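Local structure of aldehyde dehydrogenase (4O6R) at residues Arg72-Leu75 with Leu76-Ala80. The protein probably oxidises aldehydes to carboxylic acids with NAD+ or NADP+ as the electron acceptor, and binds AMP in its nucleotide pocket. Sequence-based numbering, arbitrary orientation.
Sequences RGRL and LLRLA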
loop_
_atom_site.group_PDB
_atom_site.type_symbol
_atom_site.label_atom_id
_atom_site.label_comp_id
_atom_site.label_asym_id
_atom_site.label_seq_id
_atom_site.Cartn_x
_atom_site.Cartn_y
_atom_site.Cartn_z
ATOM N N ARG A 72 10.653 -2.196 -19.610
ATOM C CA ARG A 72 9.968 -0.933 -19.942
ATOM C C ARG A 72 10.593 0.205 -19.131
ATOM O O ARG A 72 10.890 1.290 -19.650
ATOM C CB ARG A 72 8.468 -0.971 -19.643
ATOM C CG ARG A 72 7.708 -1.992 -20.456
ATOM C CD ARG A 72 6.207 -1.744 -20.410
ATOM N NE ARG A 72 5.675 -1.856 -19.068
ATOM C CZ ARG A 72 5.113 -2.936 -18.543
ATOM N NH1 ARG A 72 5.039 -4.061 -19.209
ATOM N NH2 ARG A 72 4.640 -2.890 -17.318
ATOM N N GLY A 73 10.805 -0.068 -17.857
ATOM C CA GLY A 73 11.468 0.886 -16.965
ATOM C C GLY A 73 12.830 1.346 -17.490
ATOM O O GLY A 73 13.147 2.549 -17.495
ATOM N N ARG A 74 13.641 0.384 -17.900
ATOM C CA ARG A 74 15.001 0.681 -18.405
ATOM C C ARG A 74 14.961 1.655 -19.604
ATOM O O ARG A 74 15.805 2.574 -19.726
ATOM C CB ARG A 74 15.720 -0.633 -18.756
ATOM C CG ARG A 74 17.133 -0.475 -19.297
ATOM C CD ARG A 74 18.070 0.034 -18.204
ATOM N NE ARG A 74 19.497 -0.183 -18.495
ATOM C CZ ARG A 74 20.086 -1.385 -18.533
ATOM N NH1 ARG A 74 19.383 -2.509 -18.321
ATOM N NH2 ARG A 74 21.373 -1.475 -18.797
ATOM N N LEU A 75 13.960 1.490 -20.463
ATOM C CA LEU A 75 13.817 2.363 -21.611
ATOM C C LEU A 75 13.512 3.808 -21.187
ATOM O O LEU A 75 14.084 4.751 -21.738
ATOM C CB LEU A 75 12.771 1.838 -22.580
ATOM C CG LEU A 75 13.165 0.636 -23.423
ATOM C CD1 LEU A 75 11.887 -0.013 -23.959
ATOM C CD2 LEU A 75 14.088 1.083 -24.553
ATOM N N LEU A 76 12.622 3.973 -20.222
ATOM C CA LEU A 76 12.322 5.279 -19.679
ATOM C C LEU A 76 13.561 5.887 -18.991
ATOM O O LEU A 76 13.801 7.098 -19.087
ATOM C CB LEU A 76 11.118 5.201 -18.715
ATOM C CG LEU A 76 9.769 4.834 -19.370
ATOM C CD1 LEU A 76 8.756 4.340 -18.341
ATOM C CD2 LEU A 76 9.208 6.031 -20.100
ATOM N N LEU A 77 14.324 5.063 -18.270
ATOM C CA LEU A 77 15.553 5.529 -17.649
ATOM C C LEU A 77 16.538 6.046 -18.702
ATOM O O LEU A 77 17.151 7.116 -18.522
ATOM C CB LEU A 77 16.216 4.435 -16.810
ATOM C CG LEU A 77 15.449 3.995 -15.561
ATOM C CD1 LEU A 77 16.218 2.876 -14.855
ATOM C CD2 LEU A 77 15.246 5.153 -14.598
ATOM N N ARG A 78 16.738 5.272 -19.761
ATOM C CA ARG A 78 17.585 5.716 -20.857
ATOM C C ARG A 78 17.082 7.001 -21.500
ATOM O O ARG A 78 17.894 7.830 -21.903
ATOM C CB ARG A 78 17.673 4.671 -21.975
ATOM C CG ARG A 78 18.632 3.535 -21.724
ATOM C CD ARG A 78 18.540 2.555 -22.895
ATOM N NE ARG A 78 19.009 1.258 -22.501
ATOM C CZ ARG A 78 20.279 0.941 -22.314
ATOM N NH1 ARG A 78 21.235 1.840 -22.487
ATOM N NH2 ARG A 78 20.596 -0.298 -21.941
ATOM N N LEU A 79 15.760 7.120 -21.674
ATOM C CA LEU A 79 15.180 8.335 -22.249
ATOM C C LEU A 79 15.537 9.570 -21.410
ATOM O O LEU A 79 15.929 10.619 -21.962
ATOM C CB LEU A 79 13.675 8.240 -22.374
ATOM C CG LEU A 79 12.987 9.472 -22.990
ATOM C CD1 LEU A 79 13.479 9.760 -24.390
ATOM C CD2 LEU A 79 11.489 9.248 -22.980
ATOM N N ALA A 80 15.415 9.430 -20.086
ATOM C CA ALA A 80 15.728 10.524 -19.177
ATOM C C ALA A 80 17.169 10.977 -19.361
ATOM O O ALA A 80 17.472 12.190 -19.413
ATOM C CB ALA A 80 15.494 10.113 -17.743
#
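Arg74 and Arg78, one turn (i to i+4) apart on helix 69-85, bring their guanidinium groups together in an offset, nearly parallel arrangement. Along Arg78, CB rests on two carbonyl oxygens, 3.6 Å from Leu75 O and equally close to Arg74 O. CG keeps beside Arg74 O: with CG anti to its own carbonyl carbon and beside the backbone N (chi1 -80°), the chain runs back over the preceding turn. CD lies farther from that oxygen, NE comes near Arg74 CG, and CZ faces Arg74 NE. At the tip, Arg78 NH2 sits above one face of the Arg74 guanidinium, offset toward its rim, with the two planes only 20° apart. Two like charges would be expected to oppose this approach, and Arg118 of the second subunit brings a third, but Arg74 NH2 forms a salt bridge with Glu84 of that subunit, which probably offsets part of the cost. A long, flexible arginine suits position 74, since it can extend to the subunit boundary, whereas Arg78 packs on Val199 of helix 187-199.

The inward residues are mostly aliphatic: Leu76 and Leu79 pack on Phe117 of helix 102-123, and Leu79 also reaches helix 187-199. Arg72, charged yet buried, has hydrogen-bond partners for all three side-chain nitrogens, among them Ala172 O for NE and, weakly, Trp64 O for NH1. Regular i to i+4 bonds join the turns, among them Leu77 N to Gly73 O at 2.9 Å. The bond from Leu76 N to Arg72 O is somewhat longer, 3.2 Å, yet nearly straight at 164°. Gly73 is buried, and its lack of a side chain probably lets the backbone sit close to its surroundings. Its carbonyl also meets the Leu77 side chain, whose CG lies 3.3 Å from Gly73 O.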